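Long-range contacts in PmoF1 (Methylocystis sp. ATCC 49242, PDB 6P1E), which binds copper through its PCuAC domain and probably serves as a copper chaperone in a methane-oxidizing bacterium: residues A31-N36 against V69-K74; V48-S53 against W99-T104. One frame throughout, in Å; residues are numbered along the deposited sequence.

Contact 1. Residues A31-N36 against V69-K74; sequences AFIHNN and VLLPPK. With CU (copper (II) ion), chain F.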
ATOM      1  N   ALA B  31       4.693  -2.214   3.313  1.00  8.75           N
ATOM      2  CA  ALA B  31       5.313  -0.909   3.130  1.00  9.95           C
ATOM      3  C   ALA B  31       5.852  -0.793   1.718  1.00  8.94           C
ATOM      4  O   ALA B  31       5.892  -1.775   0.980  1.00  9.39           O
ATOM      5  CB  ALA B  31       6.428  -0.684   4.138  1.00  8.25           C
ATOM      6  N   PHE B  32       6.220   0.424   1.341  1.00  7.56           N
ATOM      7  CA  PHE B  32       6.935   0.665   0.100  1.00  7.65           C
ATOM      8  C   PHE B  32       8.316   1.185   0.453  1.00  7.96           C
ATOM      9  O   PHE B  32       8.443   2.224   1.099  1.00 10.15           O
ATOM     10  CB  PHE B  32       6.173   1.657  -0.776  1.00  8.70           C
ATOM     11  CG  PHE B  32       4.721   1.316  -0.944  1.00  9.32           C
ATOM     12  CD1 PHE B  32       4.295   0.566  -2.022  1.00 10.35           C
ATOM     13  CD2 PHE B  32       3.784   1.730  -0.013  1.00  8.54           C
ATOM     14  CE1 PHE B  32       2.960   0.247  -2.180  1.00  9.24           C
ATOM     15  CE2 PHE B  32       2.450   1.413  -0.164  1.00 12.04           C
ATOM     16  CZ  PHE B  32       2.038   0.668  -1.248  1.00  9.26           C
ATOM     17  N   ILE B  33       9.353   0.475   0.024  1.00  8.24           N
ATOM     18  CA  ILE B  33      10.711   0.859   0.380  1.00 10.08           C
ATOM     19  C   ILE B  33      11.461   1.265  -0.875  1.00 11.27           C
ATOM     20  O   ILE B  33      11.647   0.470  -1.795  1.00 11.90           O
ATOM     21  CB  ILE B  33      11.449  -0.277   1.111  1.00 11.44           C
ATOM     22  CG1 ILE B  33      10.633  -0.723   2.329  1.00 12.29           C
ATOM     23  CG2 ILE B  33      12.835   0.185   1.551  1.00 10.86           C
ATOM     24  CD1 ILE B  33      11.185  -1.940   3.050  1.00 16.12           C
ATOM     25  N   HIS B  34      11.883   2.526  -0.886  1.00  8.98           N
ATOM     26  CA  HIS B  34      12.605   3.116  -2.001  1.00  9.16           C
ATOM     27  C   HIS B  34      14.076   3.223  -1.639  1.00 13.41           C
ATOM     28  O   HIS B  34      14.423   3.803  -0.610  1.00 12.04           O
ATOM     29  CB  HIS B  34      12.049   4.501  -2.338  1.00 10.33           C
ATOM     30  CG  HIS B  34      10.629   4.490  -2.813  1.00  8.68           C
ATOM     31  ND1 HIS B  34      10.276   4.827  -4.101  1.00 15.73           N
ATOM     32  CD2 HIS B  34       9.475   4.181  -2.175  1.00 14.50           C
ATOM     33  CE1 HIS B  34       8.966   4.726  -4.239  1.00 14.15           C
ATOM     34  NE2 HIS B  34       8.458   4.338  -3.083  1.00  9.45           N
ATOM     35  N   ASN B  35      14.934   2.659  -2.481  1.00 10.67           N
ATOM     36  CA  ASN B  35      16.368   2.843  -2.333  1.00 11.52           C
ATOM     37  C   ASN B  35      16.845   3.878  -3.341  1.00 11.91           C
ATOM     38  O   ASN B  35      16.993   3.585  -4.529  1.00 12.49           O
ATOM     39  CB  ASN B  35      17.119   1.524  -2.524  1.00 14.00           C
ATOM     40  CG  ASN B  35      18.599   1.648  -2.214  1.00 15.80           C
ATOM     41  OD1 ASN B  35      19.110   2.750  -1.997  1.00 13.70           O
ATOM     42  ND2 ASN B  35      19.299   0.521  -2.205  1.00 14.70           N
ATOM     43  N   ASN B  36      17.064   5.094  -2.856  1.00 11.77           N
ATOM     44  CA  ASN B  36      17.471   6.207  -3.703  1.00 13.38           C
ATOM     45  C   ASN B  36      18.991   6.353  -3.753  1.00 16.56           C
ATOM     46  O   ASN B  36      19.510   7.341  -4.281  1.00 17.70           O
ATOM     47  CB  ASN B  36      16.843   7.510  -3.202  1.00 16.54           C
ATOM     48  CG  ASN B  36      15.328   7.501  -3.298  1.00 42.69           C
ATOM     49  OD1 ASN B  36      14.756   6.966  -4.248  1.00 22.85           O
ATOM     50  ND2 ASN B  36      14.669   8.093  -2.307  1.00 51.52           N
ATOM     51  N   VAL B  69      14.525  -8.747   2.797  1.00 15.14           N
ATOM     52  CA  VAL B  69      14.096  -8.001   1.624  1.00 12.61           C
ATOM     53  C   VAL B  69      15.319  -7.347   0.999  1.00 13.74           C
ATOM     54  O   VAL B  69      15.954  -6.489   1.612  1.00 12.88           O
ATOM     55  CB  VAL B  69      13.042  -6.929   1.967  1.00 14.04           C
ATOM     56  CG1 VAL B  69      12.625  -6.169   0.718  1.00 12.34           C
ATOM     57  CG2 VAL B  69      11.831  -7.569   2.624  1.00 12.32           C
ATOM     58  N   LEU B  70      15.659  -7.777  -0.211  1.00 17.61           N
ATOM     59  CA  LEU B  70      16.764  -7.181  -0.947  1.00 16.69           C
ATOM     60  C   LEU B  70      16.325  -5.845  -1.537  1.00 15.31           C
ATOM     61  O   LEU B  70      15.226  -5.724  -2.077  1.00 16.04           O
ATOM     62  CB  LEU B  70      17.250  -8.129  -2.041  1.00 18.93           C
ATOM     63  CG  LEU B  70      17.634  -9.537  -1.566  1.00 28.92           C
ATOM     64  CD1 LEU B  70      18.202 -10.355  -2.715  1.00 35.99           C
ATOM     65  CD2 LEU B  70      18.623  -9.490  -0.407  1.00 38.21           C
ATOM     66  N   LEU B  71      17.198  -4.849  -1.424  1.00 14.27           N
ATOM     67  CA  LEU B  71      16.897  -3.489  -1.857  1.00 15.74           C
ATOM     68  C   LEU B  71      17.955  -3.004  -2.842  1.00 16.09           C
ATOM     69  O   LEU B  71      18.913  -2.335  -2.454  1.00 15.67           O
ATOM     70  CB  LEU B  71      16.815  -2.551  -0.650  1.00 16.35           C
ATOM     71  CG  LEU B  71      15.770  -2.954   0.393  1.00 16.43           C
ATOM     72  CD1 LEU B  71      15.971  -2.185   1.688  1.00 18.63           C
ATOM     73  CD2 LEU B  71      14.365  -2.737  -0.150  1.00 18.05           C
ATOM     74  N   PRO B  72      17.795  -3.357  -4.126  1.00 18.82           N
ATOM     75  CA  PRO B  72      18.761  -2.926  -5.140  1.00 26.80           C
ATOM     76  C   PRO B  72      18.839  -1.407  -5.243  1.00 16.48           C
ATOM     77  O   PRO B  72      17.863  -0.725  -4.930  1.00 14.81           O
ATOM     78  CB  PRO B  72      18.211  -3.533  -6.436  1.00 42.31           C
ATOM     79  CG  PRO B  72      17.313  -4.636  -6.005  1.00 41.18           C
ATOM     80  CD  PRO B  72      16.737  -4.207  -4.695  1.00 26.61           C
ATOM     81  N   PRO B  73      19.993  -0.877  -5.675  1.00 18.09           N
ATOM     82  CA  PRO B  73      20.145   0.576  -5.787  1.00 17.57           C
ATOM     83  C   PRO B  73      19.192   1.176  -6.814  1.00 19.39           C
ATOM     84  O   PRO B  73      18.895   0.532  -7.821  1.00 18.59           O
ATOM     85  CB  PRO B  73      21.603   0.749  -6.226  1.00 21.36           C
ATOM     86  CG  PRO B  73      21.975  -0.546  -6.853  1.00 37.37           C
ATOM     87  CD  PRO B  73      21.196  -1.598  -6.129  1.00 21.07           C
ATOM     88  N   LYS B  74      18.710   2.385  -6.542  1.00 15.95           N
ATOM     89  CA  LYS B  74      17.874   3.119  -7.483  1.00 16.09           C
ATOM     90  C   LYS B  74      16.649   2.314  -7.897  1.00 19.57           C
ATOM     91  O   LYS B  74      16.213   2.371  -9.050  1.00 20.46           O
ATOM     92  CB  LYS B  74      18.693   3.518  -8.713  1.00 18.17           C
ATOM     93  CG  LYS B  74      19.909   4.370  -8.382  1.00 18.65           C
ATOM     94  CD  LYS B  74      19.514   5.677  -7.705  1.00 27.37           C
ATOM     95  CE  LYS B  74      20.706   6.603  -7.536  1.00 45.72           C
ATOM     96  NZ  LYS B  74      20.327   7.902  -6.916  1.00 68.35           N
TER
HETATM   97 CU    CU F 201       6.477   4.252  -2.928  1.00 14.12          CU
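Asn35, the last residue of strand 27-35, shows how one buried amide can tie a strand end to a neighbouring turn. Its CB lies 3.4 Å from Pro72 O, against the backbone that follows strand 69-71. CG, 3.7 Å from the same Pro72 O, stands anti to the backbone N (chi1 -173°), which swings the amide across to the other segment. At the tip, ND2 donates to Leu71 O at 2.9 Å, with an N-H...O angle of 149°. The acceptor lies almost in the plane of the amide, whereas the donor sits well above the plane of the carbonyl. ND2 also donates to Thr39 O, and OD1 accepts from Gly37 N, closing an Asx turn, so that three bonds fix the rotation of the amide and satisfy its buried polar atoms.

Two flanking contacts complete the join. Two residues back along the strand, Ile33 crosses Leu71 at about a right angle, Ile33 CG2 meeting Leu71 CD2 at 3.7 Å, and Ile77 of strand 75-91 also touches Leu71. At the exposed end, the Lys74 chain bends at chi2 and returns its ammonium to Asn36, NZ donating to Asn36 O at 2.8 Å.

The CB of His34, between Ile33 and Asn35, is directed away from 69-74, and its NE2 binds the copper ion at 2.0 Å. His14 of the second subunit ligates the same ion through its NE2 and stacks on Phe32. The strand thus carries a face packed against 69-74 and a metal-binding face, the latter contributing His34 to the intersubunit copper site of this PCuAC dimer.

Contact 2. Residues V48-S53 against W99-T104; sequences VEKFGS and WGLEMT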
ATOM      1  N   VAL B  48       9.530  -5.419  17.283  1.00 25.91           N
ATOM      2  CA  VAL B  48       8.217  -4.913  17.661  1.00 26.15           C
ATOM      3  C   VAL B  48       7.854  -5.420  19.054  1.00 28.72           C
ATOM      4  O   VAL B  48       7.916  -6.616  19.332  1.00 29.46           O
ATOM      5  CB  VAL B  48       7.135  -5.313  16.628  1.00 23.86           C
ATOM      6  CG1 VAL B  48       7.084  -6.827  16.436  1.00 34.24           C
ATOM      7  CG2 VAL B  48       5.773  -4.760  17.033  1.00 43.31           C
ATOM      8  N   GLU B  49       7.501  -4.493  19.935  1.00 33.10           N
ATOM      9  CA  GLU B  49       7.262  -4.826  21.331  1.00 33.62           C
ATOM     10  C   GLU B  49       5.916  -5.514  21.552  1.00 33.61           C
ATOM     11  O   GLU B  49       5.787  -6.364  22.434  1.00 35.61           O
ATOM     12  CB  GLU B  49       7.327  -3.558  22.182  1.00 47.98           C
ATOM     13  CG  GLU B  49       8.674  -2.859  22.140  1.00 48.28           C
ATOM     14  CD  GLU B  49       8.717  -1.621  23.013  1.00 69.42           C
ATOM     15  OE1 GLU B  49       7.838  -1.477  23.889  1.00 64.95           O
ATOM     16  OE2 GLU B  49       9.630  -0.790  22.820  1.00 71.90           O
ATOM     17  N   LYS B  50       4.919  -5.150  20.748  1.00 31.63           N
ATOM     18  CA  LYS B  50       3.551  -5.611  20.974  1.00 37.22           C
ATOM     19  C   LYS B  50       3.281  -6.996  20.381  1.00 38.06           C
ATOM     20  O   LYS B  50       2.202  -7.556  20.569  1.00 32.43           O
ATOM     21  CB  LYS B  50       2.560  -4.603  20.389  1.00 30.77           C
ATOM     22  CG  LYS B  50       2.565  -3.232  21.063  1.00 32.52           C
ATOM     23  CD  LYS B  50       2.434  -3.299  22.576  1.00 49.68           C
ATOM     24  CE  LYS B  50       2.427  -1.907  23.174  1.00 56.52           C
ATOM     25  NZ  LYS B  50       2.256  -1.906  24.651  1.00 58.05           N
ATOM     26  N   PHE B  51       4.260  -7.534  19.659  1.00 34.34           N
ATOM     27  CA  PHE B  51       4.179  -8.889  19.123  1.00 28.45           C
ATOM     28  C   PHE B  51       5.341  -9.712  19.663  1.00 29.83           C
ATOM     29  O   PHE B  51       6.361  -9.161  20.075  1.00 30.68           O
ATOM     30  CB  PHE B  51       4.192  -8.881  17.591  1.00 25.59           C
ATOM     31  CG  PHE B  51       2.884  -8.468  16.973  1.00 26.73           C
ATOM     32  CD1 PHE B  51       2.003  -9.418  16.483  1.00 24.20           C
ATOM     33  CD2 PHE B  51       2.536  -7.132  16.880  1.00 24.78           C
ATOM     34  CE1 PHE B  51       0.801  -9.042  15.910  1.00 28.03           C
ATOM     35  CE2 PHE B  51       1.333  -6.750  16.310  1.00 26.28           C
ATOM     36  CZ  PHE B  51       0.466  -7.707  15.825  1.00 29.43           C
ATOM     37  N   GLY B  52       5.188 -11.030  19.655  1.00 30.31           N
ATOM     38  CA  GLY B  52       6.223 -11.915  20.155  1.00 31.86           C
ATOM     39  C   GLY B  52       7.499 -11.854  19.330  1.00 35.84           C
ATOM     40  O   GLY B  52       8.604 -11.847  19.865  1.00 31.80           O
ATOM     41  N   SER B  53       7.336 -11.836  18.012  1.00 27.82           N
ATOM     42  CA  SER B  53       8.461 -11.818  17.083  1.00 26.40           C
ATOM     43  C   SER B  53       8.004 -11.341  15.713  1.00 23.77           C
ATOM     44  O   SER B  53       6.805 -11.281  15.434  1.00 23.46           O
ATOM     45  CB  SER B  53       9.089 -13.212  16.963  1.00 33.43           C
ATOM     46  OG  SER B  53       8.196 -14.129  16.352  1.00 35.29           O
ATOM     47  N   TRP B  99      -5.231   2.829  16.763  1.00 46.46           N
ATOM     48  CA  TRP B  99      -3.934   2.690  17.394  1.00 44.71           C
ATOM     49  C   TRP B  99      -2.920   2.642  16.268  1.00 62.55           C
ATOM     50  O   TRP B  99      -3.265   2.309  15.136  1.00 48.09           O
ATOM     51  CB  TRP B  99      -3.832   1.404  18.218  1.00 45.06           C
ATOM     52  CG  TRP B  99      -4.859   1.229  19.287  1.00 48.02           C
ATOM     53  CD1 TRP B  99      -5.865   2.089  19.617  1.00 50.53           C
ATOM     54  CD2 TRP B  99      -4.992   0.102  20.159  1.00 49.29           C
ATOM     55  NE1 TRP B  99      -6.613   1.569  20.647  1.00 53.43           N
ATOM     56  CE2 TRP B  99      -6.094   0.350  20.999  1.00 63.70           C
ATOM     57  CE3 TRP B  99      -4.280  -1.093  20.314  1.00 48.20           C
ATOM     58  CZ2 TRP B  99      -6.505  -0.555  21.979  1.00 55.14           C
ATOM     59  CZ3 TRP B  99      -4.686  -1.987  21.289  1.00 50.43           C
ATOM     60  CH2 TRP B  99      -5.789  -1.713  22.107  1.00 53.90           C
ATOM     61  N   GLY B 100      -1.679   2.994  16.565  1.00 48.80           N
ATOM     62  CA  GLY B 100      -0.607   2.835  15.604  1.00 20.39           C
ATOM     63  C   GLY B 100       0.230   1.715  16.175  1.00 41.19           C
ATOM     64  O   GLY B 100      -0.051   1.248  17.279  1.00 32.04           O
ATOM     65  N   LEU B 101       1.243   1.270  15.443  1.00 20.29           N
ATOM     66  CA  LEU B 101       2.122   0.235  15.961  1.00 21.20           C
ATOM     67  C   LEU B 101       3.554   0.681  15.758  1.00 20.91           C
ATOM     68  O   LEU B 101       4.011   0.845  14.628  1.00 19.07           O
ATOM     69  CB  LEU B 101       1.876  -1.112  15.278  1.00 25.99           C
ATOM     70  CG  LEU B 101       2.747  -2.248  15.828  1.00 25.76           C
ATOM     71  CD1 LEU B 101       2.298  -2.622  17.234  1.00 27.77           C
ATOM     72  CD2 LEU B 101       2.726  -3.466  14.918  1.00 35.75           C
ATOM     73  N   GLU B 102       4.263   0.869  16.864  1.00 23.19           N
ATOM     74  CA  GLU B 102       5.662   1.246  16.803  1.00 23.40           C
ATOM     75  C   GLU B 102       6.496   0.028  16.456  1.00 23.05           C
ATOM     76  O   GLU B 102       6.328  -1.042  17.043  1.00 24.63           O
ATOM     77  CB  GLU B 102       6.129   1.849  18.127  1.00 35.21           C
ATOM     78  CG  GLU B 102       7.582   2.291  18.114  1.00 39.33           C
ATOM     79  CD  GLU B 102       7.961   3.078  19.353  1.00 60.74           C
ATOM     80  OE1 GLU B 102       8.156   2.455  20.418  1.00 74.87           O
ATOM     81  OE2 GLU B 102       8.065   4.320  19.261  1.00 63.71           O
ATOM     82  N   MET B 103       7.393   0.201  15.493  1.00 21.40           N
ATOM     83  CA  MET B 103       8.270  -0.868  15.049  1.00 21.17           C
ATOM     84  C   MET B 103       9.636  -0.277  14.759  1.00 20.96           C
ATOM     85  O   MET B 103       9.752   0.915  14.473  1.00 20.42           O
ATOM     86  CB  MET B 103       7.724  -1.551  13.789  1.00 21.50           C
ATOM     87  CG  MET B 103       6.270  -1.987  13.864  1.00 19.40           C
ATOM     88  SD  MET B 103       5.622  -2.473  12.250  1.00 21.93           S
ATOM     89  CE  MET B 103       6.729  -3.810  11.811  1.00 23.77           C
ATOM     90  N   THR B 104      10.661  -1.117  14.812  1.00 21.71           N
ATOM     91  CA  THR B 104      11.991  -0.715  14.391  1.00 21.43           C
ATOM     92  C   THR B 104      12.404  -1.593  13.225  1.00 20.11           C
ATOM     93  O   THR B 104      12.453  -2.817  13.343  1.00 21.03           O
ATOM     94  CB  THR B 104      13.023  -0.840  15.531  1.00 24.34           C
ATOM     95  OG1 THR B 104      12.594  -0.070  16.661  1.00 26.54           O
ATOM     96  CG2 THR B 104      14.390  -0.347  15.073  1.00 25.69           C
TER
HETATM   97  O   HOH W   1       8.140  -1.671  18.921  1.00 35.23           O
HETATM   98  O   HOH W   2       5.164  -2.255  19.134  1.00 36.73           O
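Apolar contact centres on Leu101, whose CG is anti to the backbone N (chi1 -178°) so that both methyls reach segment 48-53. CD2 comes within 3.8 Å of Phe51 CE2, meeting the ring obliquely, and lies 3.9 Å from Val48 CG2; both side chains cross Leu101 at about a right angle. CD1 meets Lys50 CB at 3.7 Å, the two side chains running past each other in opposite directions. An alanine in place of Leu101 would remove both methyls and their contacts to Val48, Lys50 and Phe51, and would probably loosen the packing of 48-53 on strand 100-107.

Residues 48-50 link strand 41-47 to strand 51-57, which pair with strands 100-107 and 75-91 respectively. The chain turns its corner at Gly52, where Gly52 and Ser53 both face Leu89 in a classic beta bulge.

Polar contact runs through water, as no direct hydrogen bond joins the segments. Glu102 O accepts from two waters, each 2.7 Å from it; one accepts in turn from Glu49 N at 3.1 Å, the other weakly from Lys50 N.

The exposed carboxylates of Glu49 and Glu102 approach to 4.3 Å between OE2 and OE1 respectively, a proximity that may raise the proton affinity of either.

Contacts 1 and 2 lie on opposite sides of the chain's centre, their own centres about 22 Å apart and their nearest atoms about 8 Å apart without touching. Their segments alternate along the sequence, in the order 31-36, 48-53, 69-74, 99-104, so the two contacts cross along the chain. Strand 41-47 joins them within the all-beta domain: it pairs with 69-71 from contact 1 and with 100-107 from contact 2. Strand 75-91 likewise pairs with both 27-35 and 51-57. One end of this continuous framework thus carries the copper ligand His34 beside the second subunit, whereas contact 2 touches no other chain of the assembly.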